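Side-chain contacts in sister chromatid cohesion protein (Chaetomium thermophilum, PDB 5T8V), which probably loads cohesin onto chromatin, acting as the Scc2 component of the cohesin loader, of which this chain is the C-terminal HEAT-repeat fragment: residues Ile279-Glu284 with Ile383-Asn388; Gly289-Thr294 with Tyr401-Asp406; Asn1046-Asn1051 with Ser1119-Arg1124; Gln1057-Asp1062 with Thr1069-Ser1074. All coordinates share one frame; numbering follows the deposited sequence.

How the contacts relate
The four contacts form two clusters on opposite sides of the chain's centre. Contacts 1 and 2 have centres about 11 Å apart and touch directly: Y401 packs against I386 and E284, and L404 against L283. Their segments alternate along the chain. Contacts 3 and 4 have centres about 13 Å apart and share helix 1050-1062. Contact 4 is nested inside the loop that contact 3 closes, and a probable hydrogen bond between Y1047 and S1074 joins the two. The clusters do not touch. The centres of contacts 2 and 4 lie about 85 Å apart, and those of contacts 1 and 3 about 92 Å. All four are packing contacts within one long helical chain.

Contact 1: residues Ile279-Glu284 with Ile383-Asn388; sequences ILTSLE and IKFIVN
L280 meets F385 at the heart of this contact. Its CB lies 3.4 Å from F385 CE2. Its CD1 lies 3.3 Å from F385 CD2, so the leucine lies along the CD2-CE2 bond. CD1 approaches the ring obliquely, and the two side chains run past each other in opposite directions. L280 CG stands anti to the carbonyl carbon (chi1 -67°), which sends the branch toward helix 357-391. There CD1 also reaches I386 CG2, at 3.9 Å.

T281 comes next and adds its methyl. CG2 sits 3.3 Å from F385 CZ, at the ring edge and near the ring plane. The two side chains cross at about a right angle. The hydroxyl of T281 is used elsewhere: OG1 bonds to the carbonyl oxygen of E278 in its own helix.

F385 gets there by an extended first step, with CG anti to the backbone N (chi1 -171°). With an alanine here, L280 CB and the T281 methyl would probably lose their aromatic partner across the contact, and a gap would open between the two helices.

L283 turns to other neighbours, among them V306, L404 and F408. E284 is modelled in a salt bridge with R389, one turn beyond F385 on helix 357-391, though it is poorly ordered. No hydrogen bond links the two segments, which bury 179 Å² in all. Helix 272-282 and helix 357-391 thus join through apolar side chains, as expected of the helix-on-helix packing in a HEAT-repeat solenoid.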
# COMPACT_ATOMS: atom_id res chain seq x y z
N ILE A 279 -1.34 -28.57 -28.19
CA ILE A 279 -0.26 -27.60 -28.37
C ILE A 279 0.12 -26.99 -27.03
O ILE A 279 1.30 -26.70 -26.79
CB ILE A 279 -0.66 -26.52 -29.39
CG1 ILE A 279 -0.65 -27.11 -30.81
CG2 ILE A 279 0.27 -25.31 -29.31
CD1 ILE A 279 -1.18 -26.17 -31.88
N LEU A 280 -0.85 -26.80 -26.14
CA LEU A 280 -0.55 -26.18 -24.85
C LEU A 280 0.01 -27.18 -23.85
O LEU A 280 0.60 -26.75 -22.84
CB LEU A 280 -1.81 -25.52 -24.28
CG LEU A 280 -2.33 -24.31 -25.06
CD1 LEU A 280 -3.66 -23.83 -24.49
CD2 LEU A 280 -1.32 -23.17 -25.06
N THR A 281 -0.14 -28.48 -24.08
CA THR A 281 0.48 -29.47 -23.21
C THR A 281 1.85 -29.91 -23.73
O THR A 281 2.73 -30.22 -22.92
CB THR A 281 -0.42 -30.70 -23.07
OG1 THR A 281 -0.65 -31.28 -24.35
CG2 THR A 281 -1.75 -30.32 -22.44
N SER A 282 2.04 -29.94 -25.05
CA SER A 282 3.37 -30.15 -25.59
C SER A 282 4.35 -29.11 -25.05
O SER A 282 5.50 -29.44 -24.72
CB SER A 282 3.33 -30.09 -27.12
OG SER A 282 2.50 -31.12 -27.65
N LEU A 283 3.90 -27.86 -24.94
CA LEU A 283 4.74 -26.80 -24.39
C LEU A 283 5.14 -27.10 -22.95
O LEU A 283 6.19 -26.65 -22.49
CB LEU A 283 4.00 -25.47 -24.46
CG LEU A 283 4.70 -24.26 -23.83
CD1 LEU A 283 5.96 -23.89 -24.59
CD2 LEU A 283 3.73 -23.08 -23.76
N GLU A 284 4.32 -27.86 -22.22
CA GLU A 284 4.61 -28.16 -20.83
C GLU A 284 5.66 -29.25 -20.68
O GLU A 284 6.41 -29.25 -19.70
CB GLU A 284 3.32 -28.59 -20.12
CG GLU A 284 3.40 -28.56 -18.60
CD GLU A 284 2.05 -28.83 -17.96
OE1 GLU A 284 1.10 -29.17 -18.69
OE2 GLU A 284 1.94 -28.70 -16.72
N ILE A 383 -7.82 -19.53 -23.07
CA ILE A 383 -7.83 -18.96 -21.72
C ILE A 383 -8.34 -19.98 -20.71
O ILE A 383 -7.76 -20.17 -19.63
CB ILE A 383 -8.66 -17.66 -21.69
CG1 ILE A 383 -8.05 -16.63 -22.64
CG2 ILE A 383 -8.77 -17.11 -20.28
CD1 ILE A 383 -6.61 -16.25 -22.34
N LYS A 384 -9.44 -20.65 -21.04
CA LYS A 384 -9.97 -21.69 -20.16
C LYS A 384 -8.91 -22.73 -19.85
O LYS A 384 -8.72 -23.13 -18.69
CB LYS A 384 -11.20 -22.35 -20.79
CG LYS A 384 -12.49 -21.59 -20.54
CD LYS A 384 -13.56 -21.94 -21.57
CE LYS A 384 -13.96 -23.41 -21.52
NZ LYS A 384 -14.82 -23.79 -22.68
N PHE A 385 -8.18 -23.18 -20.87
CA PHE A 385 -7.16 -24.19 -20.63
C PHE A 385 -6.09 -23.68 -19.67
O PHE A 385 -5.84 -24.27 -18.61
CB PHE A 385 -6.54 -24.66 -21.94
CG PHE A 385 -5.65 -25.85 -21.79
CD1 PHE A 385 -6.19 -27.12 -21.63
CD2 PHE A 385 -4.27 -25.72 -21.81
CE1 PHE A 385 -5.38 -28.22 -21.49
CE2 PHE A 385 -3.45 -26.82 -21.66
CZ PHE A 385 -4.01 -28.07 -21.51
N ILE A 386 -5.45 -22.55 -20.02
CA ILE A 386 -4.26 -22.14 -19.28
C ILE A 386 -4.62 -21.72 -17.86
O ILE A 386 -3.87 -21.99 -16.91
CB ILE A 386 -3.49 -21.04 -20.03
CG1 ILE A 386 -4.38 -19.82 -20.31
CG2 ILE A 386 -2.90 -21.60 -21.32
CD1 ILE A 386 -3.61 -18.62 -20.87
N VAL A 387 -5.75 -21.04 -17.67
CA VAL A 387 -6.17 -20.71 -16.31
C VAL A 387 -6.52 -21.98 -15.55
O VAL A 387 -6.08 -22.19 -14.41
CB VAL A 387 -7.36 -19.73 -16.33
CG1 VAL A 387 -7.83 -19.43 -14.90
CG2 VAL A 387 -6.97 -18.43 -17.02
N ASN A 388 -7.32 -22.85 -16.17
CA ASN A 388 -7.72 -24.09 -15.54
C ASN A 388 -6.52 -24.82 -14.94
O ASN A 388 -6.48 -25.10 -13.74
CB ASN A 388 -8.43 -24.99 -16.54
CG ASN A 388 -8.67 -26.39 -15.99
OD1 ASN A 388 -9.14 -26.55 -14.87
ND2 ASN A 388 -8.32 -27.40 -16.78

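Contact 2: residues Gly289-Thr294 with Tyr401-Asp406; sequences GKRART and YRNLLD
The R291 guanidinium lies with one face over L404. CD1 of L404 is 3.6 Å above its plane, displaced toward the rim rather than centred. The same methyl is 3.9 Å from both R291 NH1 and R291 NH2. The two side chains cross at about a right angle, and the leucine meets the guanidinium with CD1.

N403 comes from another direction. Its OD1 lies in the guanidinium plane, at the edge, 3.6 Å from R291 NH1. The amide and guanidinium planes are 32° apart. The arginine spans the gap because its chain is extended from CG to NE, after a first step with CG anti to the carbonyl carbon (chi1 -61°). A methionine in its place has no guanidinium, and would probably leave L404 CD1 poorly covered and N403 OD1 without a nearby charge.

The loop after helix 272-282 thus packs on the start of helix 402-414 in the helical-repeat fold, and R293 adds a salt bridge to D411 of that helix. L407 also touches R291. With no hydrogen bond across the segments, R291 is held by van der Waals contact on a face and, probably, by weak electrostatic attraction at an edge.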
# COMPACT_ATOMS: atom_id res chain seq x y z
N GLY A 289 14.60 -24.16 -21.41
CA GLY A 289 15.44 -23.58 -22.45
C GLY A 289 14.69 -23.29 -23.73
O GLY A 289 15.09 -22.42 -24.51
N LYS A 290 13.60 -24.02 -23.98
CA LYS A 290 12.80 -23.79 -25.18
C LYS A 290 11.79 -22.66 -24.98
O LYS A 290 11.42 -21.99 -25.95
CB LYS A 290 12.06 -25.06 -25.59
CG LYS A 290 12.84 -26.37 -25.43
CD LYS A 290 13.40 -26.89 -26.74
CE LYS A 290 13.80 -28.36 -26.60
NZ LYS A 290 14.44 -28.93 -27.81
N ARG A 291 11.35 -22.44 -23.74
CA ARG A 291 10.36 -21.41 -23.45
C ARG A 291 10.87 -20.00 -23.74
O ARG A 291 10.09 -19.04 -23.61
CB ARG A 291 9.92 -21.49 -21.98
CG ARG A 291 9.27 -22.81 -21.60
CD ARG A 291 8.81 -22.77 -20.15
NE ARG A 291 8.42 -24.09 -19.65
CZ ARG A 291 8.03 -24.34 -18.40
NH1 ARG A 291 7.98 -23.35 -17.51
NH2 ARG A 291 7.70 -25.57 -18.04
N ALA A 292 12.14 -19.84 -24.10
CA ALA A 292 12.67 -18.53 -24.41
C ALA A 292 11.91 -17.91 -25.58
O ALA A 292 11.31 -18.60 -26.42
CB ALA A 292 14.16 -18.61 -24.75
N ARG A 293 11.93 -16.58 -25.63
CA ARG A 293 11.22 -15.82 -26.67
C ARG A 293 12.13 -15.71 -27.88
O ARG A 293 12.95 -14.80 -28.00
CB ARG A 293 10.81 -14.45 -26.14
CG ARG A 293 10.05 -14.51 -24.82
CD ARG A 293 9.66 -13.13 -24.33
NE ARG A 293 8.86 -13.19 -23.11
CZ ARG A 293 9.35 -13.19 -21.87
NH1 ARG A 293 10.66 -13.13 -21.67
NH2 ARG A 293 8.52 -13.24 -20.84
N THR A 294 11.99 -16.66 -28.80
CA THR A 294 12.86 -16.78 -29.96
C THR A 294 12.16 -16.44 -31.27
O THR A 294 12.70 -16.72 -32.34
CB THR A 294 13.44 -18.19 -30.04
OG1 THR A 294 12.40 -19.13 -30.35
CG2 THR A 294 14.09 -18.58 -28.71
N TYR A 401 2.43 -24.89 -13.69
CA TYR A 401 1.96 -24.34 -14.95
C TYR A 401 1.73 -22.84 -14.90
O TYR A 401 1.66 -22.20 -15.95
CB TYR A 401 0.66 -25.02 -15.38
CG TYR A 401 0.31 -24.76 -16.83
CD1 TYR A 401 0.75 -25.61 -17.83
CD2 TYR A 401 -0.45 -23.65 -17.19
CE1 TYR A 401 0.44 -25.38 -19.15
CE2 TYR A 401 -0.77 -23.41 -18.52
CZ TYR A 401 -0.32 -24.28 -19.49
OH TYR A 401 -0.62 -24.06 -20.82
N ARG A 402 1.60 -22.26 -13.70
CA ARG A 402 1.33 -20.84 -13.59
C ARG A 402 2.39 -20.01 -14.31
O ARG A 402 2.09 -18.91 -14.79
CB ARG A 402 1.26 -20.44 -12.12
CG ARG A 402 0.64 -19.08 -11.88
CD ARG A 402 0.63 -18.75 -10.40
NE ARG A 402 0.02 -17.45 -10.16
CZ ARG A 402 0.59 -16.29 -10.46
NH1 ARG A 402 1.79 -16.25 -11.03
NH2 ARG A 402 -0.04 -15.15 -10.19
N ASN A 403 3.62 -20.52 -14.41
CA ASN A 403 4.67 -19.78 -15.10
C ASN A 403 4.40 -19.69 -16.59
O ASN A 403 4.74 -18.68 -17.22
CB ASN A 403 6.02 -20.44 -14.85
CG ASN A 403 7.17 -19.62 -15.40
OD1 ASN A 403 7.73 -19.94 -16.45
ND2 ASN A 403 7.53 -18.55 -14.70
N LEU A 404 3.78 -20.71 -17.18
CA LEU A 404 3.43 -20.65 -18.59
C LEU A 404 2.29 -19.66 -18.83
O LEU A 404 2.29 -18.94 -19.83
CB LEU A 404 3.06 -22.03 -19.11
CG LEU A 404 4.22 -23.03 -19.07
CD1 LEU A 404 4.13 -23.93 -17.85
CD2 LEU A 404 4.26 -23.85 -20.35
N LEU A 405 1.32 -19.63 -17.92
CA LEU A 405 0.31 -18.57 -17.97
C LEU A 405 0.96 -17.20 -17.92
O LEU A 405 0.62 -16.31 -18.71
CB LEU A 405 -0.68 -18.75 -16.82
CG LEU A 405 -1.61 -17.58 -16.49
CD1 LEU A 405 -2.37 -17.11 -17.71
CD2 LEU A 405 -2.58 -17.98 -15.39
N ASP A 406 1.91 -17.01 -17.00
CA ASP A 406 2.62 -15.74 -16.92
C ASP A 406 3.31 -15.41 -18.24
O ASP A 406 3.26 -14.26 -18.70
CB ASP A 406 3.64 -15.77 -15.78
CG ASP A 406 2.98 -15.70 -14.41
OD1 ASP A 406 1.85 -15.18 -14.31
OD2 ASP A 406 3.61 -16.15 -13.43

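Contact 3: residues Asn1046-Asn1051 with Ser1119-Arg1124; sequences NYVAAN and SATTHR
Y1047 meets T1121 through the first atom of its side chain. CB packs against T1121 CG2 at 3.9 Å. From there the tyrosine leaves helix 1115-1133: a chi1 of -84° turns the ring away from T1121, toward helices 1026-1042 and 1065-1086. The ring meets that of F1078, with the planes at about 35°, and touches C1040 and F1056. At the tip, OH probably hydrogen-bonds to S1074 OG, which would give this buried hydroxyl a polar partner.

V1048 carries the rest of the contact. Its CG1 touches two successive residues of the helix, 3.8 Å from A1120 CB and 3.9 Å from T1121 CG2. The valine and threonine side chains cross at about a right angle.

Both residues sit in the middle of a type I beta turn from N1046 to A1049, closed by a bond from A1049 N to N1046 O. The turn belongs to the loop joining helix 1026-1042 to helix 1050-1062, in the helical solenoid of HEAT repeats. Here the loop rests on the side of a later helix.

With chi1 at 49°, T1121 CG2 lies anti to the carbonyl carbon and faces the loop. The hydroxyl of T1121 bonds back to V1117 O, one turn earlier in the helix. One turn later, R1124 makes a cation-pi contact with Y1053.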
# COMPACT_ATOMS: atom_id res chain seq x y z
N ASN A 1046 9.49 25.63 57.63
CA ASN A 1046 8.28 26.27 58.12
C ASN A 1046 7.06 25.37 58.01
O ASN A 1046 6.09 25.57 58.75
CB ASN A 1046 8.04 27.58 57.36
CG ASN A 1046 8.95 28.70 57.82
OD1 ASN A 1046 9.75 29.22 57.04
ND2 ASN A 1046 8.82 29.08 59.08
N TYR A 1047 7.09 24.39 57.10
CA TYR A 1047 5.96 23.48 56.94
C TYR A 1047 5.58 22.82 58.26
O TYR A 1047 4.39 22.71 58.59
CB TYR A 1047 6.29 22.40 55.91
CG TYR A 1047 6.05 22.79 54.46
CD1 TYR A 1047 4.77 23.08 54.00
CD2 TYR A 1047 7.10 22.83 53.55
CE1 TYR A 1047 4.55 23.42 52.68
CE2 TYR A 1047 6.89 23.17 52.23
CZ TYR A 1047 5.62 23.46 51.80
OH TYR A 1047 5.41 23.80 50.48
N VAL A 1048 6.57 22.36 59.03
CA VAL A 1048 6.32 21.54 60.21
C VAL A 1048 6.17 22.42 61.45
O VAL A 1048 6.43 21.97 62.57
CB VAL A 1048 7.45 20.51 60.42
CG1 VAL A 1048 7.50 19.54 59.25
CG2 VAL A 1048 8.80 21.20 60.61
N ALA A 1049 5.75 23.66 61.26
CA ALA A 1049 5.47 24.56 62.37
C ALA A 1049 3.99 24.49 62.73
O ALA A 1049 3.13 24.49 61.84
CB ALA A 1049 5.87 25.99 62.03
N ALA A 1050 3.70 24.43 64.03
CA ALA A 1050 2.32 24.42 64.48
C ALA A 1050 1.53 25.59 63.90
O ALA A 1050 0.31 25.51 63.76
CB ALA A 1050 2.27 24.46 66.01
N ASN A 1051 2.22 26.67 63.54
CA ASN A 1051 1.54 27.86 63.07
C ASN A 1051 0.90 27.65 61.70
O ASN A 1051 -0.13 28.28 61.40
CB ASN A 1051 2.53 29.03 63.01
CG ASN A 1051 1.85 30.38 63.06
OD1 ASN A 1051 0.66 30.48 63.34
ND2 ASN A 1051 2.61 31.43 62.78
N SER A 1119 8.65 13.90 55.18
CA SER A 1119 7.92 12.76 55.72
C SER A 1119 6.87 13.19 56.73
O SER A 1119 5.74 12.70 56.72
CB SER A 1119 8.89 11.76 56.34
OG SER A 1119 8.18 10.65 56.87
N ALA A 1120 7.23 14.11 57.63
CA ALA A 1120 6.28 14.61 58.61
C ALA A 1120 4.99 15.08 57.94
O ALA A 1120 3.90 14.54 58.17
CB ALA A 1120 6.91 15.75 59.41
N THR A 1121 5.11 16.09 57.07
CA THR A 1121 3.90 16.65 56.47
C THR A 1121 3.23 15.66 55.53
O THR A 1121 2.00 15.58 55.47
CB THR A 1121 4.23 17.95 55.74
OG1 THR A 1121 5.36 17.74 54.88
CG2 THR A 1121 4.54 19.04 56.74
N THR A 1122 4.03 14.88 54.80
CA THR A 1122 3.47 13.85 53.93
C THR A 1122 2.53 12.93 54.70
O THR A 1122 1.41 12.65 54.26
CB THR A 1122 4.60 13.04 53.28
OG1 THR A 1122 5.30 13.87 52.35
CG2 THR A 1122 4.05 11.82 52.54
N HIS A 1123 2.98 12.44 55.85
CA HIS A 1123 2.14 11.55 56.64
C HIS A 1123 0.94 12.29 57.21
O HIS A 1123 -0.17 11.74 57.25
CB HIS A 1123 2.95 10.90 57.76
CG HIS A 1123 3.64 9.64 57.34
ND1 HIS A 1123 2.98 8.43 57.25
CD2 HIS A 1123 4.92 9.39 56.99
CE1 HIS A 1123 3.82 7.50 56.86
NE2 HIS A 1123 5.01 8.05 56.69
N ARG A 1124 1.12 13.54 57.66
CA ARG A 1124 -0.01 14.27 58.22
C ARG A 1124 -1.13 14.44 57.19
O ARG A 1124 -2.31 14.28 57.52
CB ARG A 1124 0.43 15.63 58.74
CG ARG A 1124 -0.73 16.55 59.15
CD ARG A 1124 -0.62 17.02 60.58
NE ARG A 1124 0.70 17.57 60.87
CZ ARG A 1124 1.12 17.90 62.09
NH1 ARG A 1124 0.33 17.74 63.14
NH2 ARG A 1124 2.34 18.39 62.25

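Contact 4: residues Gln1057-Asp1062 with Thr1069-Ser1074; sequences QQVFDD and TMVLRS
Helices 1050-1062 and 1065-1086 follow each other directly and pack as a helical hairpin within the HEAT-repeat solenoid. This contact lies close to the turn. The short segments are 10.3 Å apart at their axes, and their directions make an angle of 127°, so the hairpin is well splayed.

V1071 sits in the middle and uses both methyls. Its CG2 meets V1059 CG1 at 3.9 Å, the two valines sliding past each other in opposite directions. Its CG1 meets F1060 CZ at 3.7 Å, approaching the ring obliquely. The fork is set by the first torsion (chi1 -179°), with CG1 anti to the backbone N and CG2 anti to the carbonyl carbon. F1060 and V1071 come from opposite directions, so the far end of the ring touches the valine.

L1072 adds a looser touch. Its CD2 stands 4.4 Å from F1060 CE1, at the ring edge and near its plane. All four residues are buried, and no hydrogen bond crosses between the segments.

Other helices close in around the pair. Helix 1026-1042 supplies L1033 against V1059, and its R1029 forms a salt bridge with D1062. F1060 also packs on helix 1115-1133, where its ring meets that of F1125 with the planes at about 55°. L1072 continues onto H1140 and L1143 of helix 1139-1154.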
# COMPACT_ATOMS: atom_id res chain seq x y z
N GLN A 1057 -4.43 21.89 57.80
CA GLN A 1057 -5.49 20.99 58.25
C GLN A 1057 -6.85 21.67 58.19
O GLN A 1057 -7.84 21.05 57.79
CB GLN A 1057 -5.20 20.51 59.68
CG GLN A 1057 -4.27 19.31 59.76
CD GLN A 1057 -4.90 18.04 59.23
OE1 GLN A 1057 -5.99 18.07 58.64
NE2 GLN A 1057 -4.24 16.91 59.45
N GLN A 1058 -6.92 22.95 58.58
CA GLN A 1058 -8.17 23.69 58.47
C GLN A 1058 -8.64 23.75 57.02
O GLN A 1058 -9.83 23.56 56.74
CB GLN A 1058 -7.99 25.09 59.04
CG GLN A 1058 -9.29 25.87 59.20
CD GLN A 1058 -10.27 25.21 60.15
OE1 GLN A 1058 -11.48 25.24 59.93
NE2 GLN A 1058 -9.75 24.62 61.23
N VAL A 1059 -7.72 24.00 56.09
CA VAL A 1059 -8.06 24.05 54.67
C VAL A 1059 -8.68 22.73 54.24
O VAL A 1059 -9.80 22.68 53.70
CB VAL A 1059 -6.82 24.39 53.83
CG1 VAL A 1059 -7.03 24.06 52.36
CG2 VAL A 1059 -6.47 25.86 53.99
N PHE A 1060 -7.96 21.63 54.46
CA PHE A 1060 -8.45 20.33 54.02
C PHE A 1060 -9.77 19.97 54.69
O PHE A 1060 -10.61 19.31 54.08
CB PHE A 1060 -7.39 19.25 54.29
CG PHE A 1060 -6.17 19.37 53.43
CD1 PHE A 1060 -6.28 19.45 52.06
CD2 PHE A 1060 -4.91 19.42 54.01
CE1 PHE A 1060 -5.15 19.56 51.26
CE2 PHE A 1060 -3.78 19.54 53.22
CZ PHE A 1060 -3.90 19.61 51.85
N ASP A 1061 -9.97 20.40 55.94
CA ASP A 1061 -11.23 20.13 56.62
C ASP A 1061 -12.37 20.91 55.98
O ASP A 1061 -13.47 20.36 55.78
CB ASP A 1061 -11.12 20.47 58.10
CG ASP A 1061 -10.26 19.48 58.87
OD1 ASP A 1061 -10.12 18.33 58.41
OD2 ASP A 1061 -9.74 19.85 59.94
N ASP A 1062 -12.14 22.18 55.64
CA ASP A 1062 -13.19 22.99 55.04
C ASP A 1062 -13.60 22.49 53.66
O ASP A 1062 -14.70 22.83 53.19
CB ASP A 1062 -12.73 24.45 54.94
CG ASP A 1062 -12.55 25.09 56.31
OD1 ASP A 1062 -12.43 24.34 57.30
OD2 ASP A 1062 -12.53 26.34 56.38
N THR A 1069 -6.22 24.07 46.63
CA THR A 1069 -5.27 24.17 45.53
C THR A 1069 -4.06 24.98 45.94
O THR A 1069 -2.92 24.64 45.60
CB THR A 1069 -5.94 24.79 44.30
OG1 THR A 1069 -7.06 23.99 43.89
CG2 THR A 1069 -4.95 24.91 43.14
N MET A 1070 -4.28 26.07 46.69
CA MET A 1070 -3.16 26.86 47.19
C MET A 1070 -2.19 26.02 48.00
O MET A 1070 -0.98 26.28 47.99
CB MET A 1070 -3.68 28.03 48.03
CG MET A 1070 -4.53 29.03 47.26
SD MET A 1070 -3.62 29.93 45.99
CE MET A 1070 -3.93 28.91 44.54
N VAL A 1071 -2.68 25.01 48.72
CA VAL A 1071 -1.81 24.13 49.50
C VAL A 1071 -1.19 23.06 48.61
O VAL A 1071 0.02 22.78 48.69
CB VAL A 1071 -2.60 23.51 50.66
CG1 VAL A 1071 -1.70 22.61 51.51
CG2 VAL A 1071 -3.24 24.60 51.52
N LEU A 1072 -2.00 22.44 47.75
CA LEU A 1072 -1.50 21.34 46.92
C LEU A 1072 -0.39 21.81 46.00
O LEU A 1072 0.57 21.07 45.75
CB LEU A 1072 -2.65 20.73 46.11
CG LEU A 1072 -3.68 19.92 46.90
CD1 LEU A 1072 -4.84 19.54 46.00
CD2 LEU A 1072 -3.05 18.68 47.52
N ARG A 1073 -0.49 23.03 45.47
CA ARG A 1073 0.55 23.53 44.58
C ARG A 1073 1.86 23.74 45.33
O ARG A 1073 2.94 23.41 44.81
CB ARG A 1073 0.09 24.83 43.91
CG ARG A 1073 -0.99 24.61 42.86
CD ARG A 1073 -1.52 25.92 42.30
NE ARG A 1073 -2.41 25.69 41.17
CZ ARG A 1073 -3.10 26.65 40.55
NH1 ARG A 1073 -3.00 27.91 40.94
NH2 ARG A 1073 -3.89 26.34 39.53
N SER A 1074 1.78 24.27 46.55
CA SER A 1074 2.98 24.41 47.37
C SER A 1074 3.63 23.06 47.63
O SER A 1074 4.83 22.87 47.38
CB SER A 1074 2.63 25.10 48.69
OG SER A 1074 3.79 25.32 49.47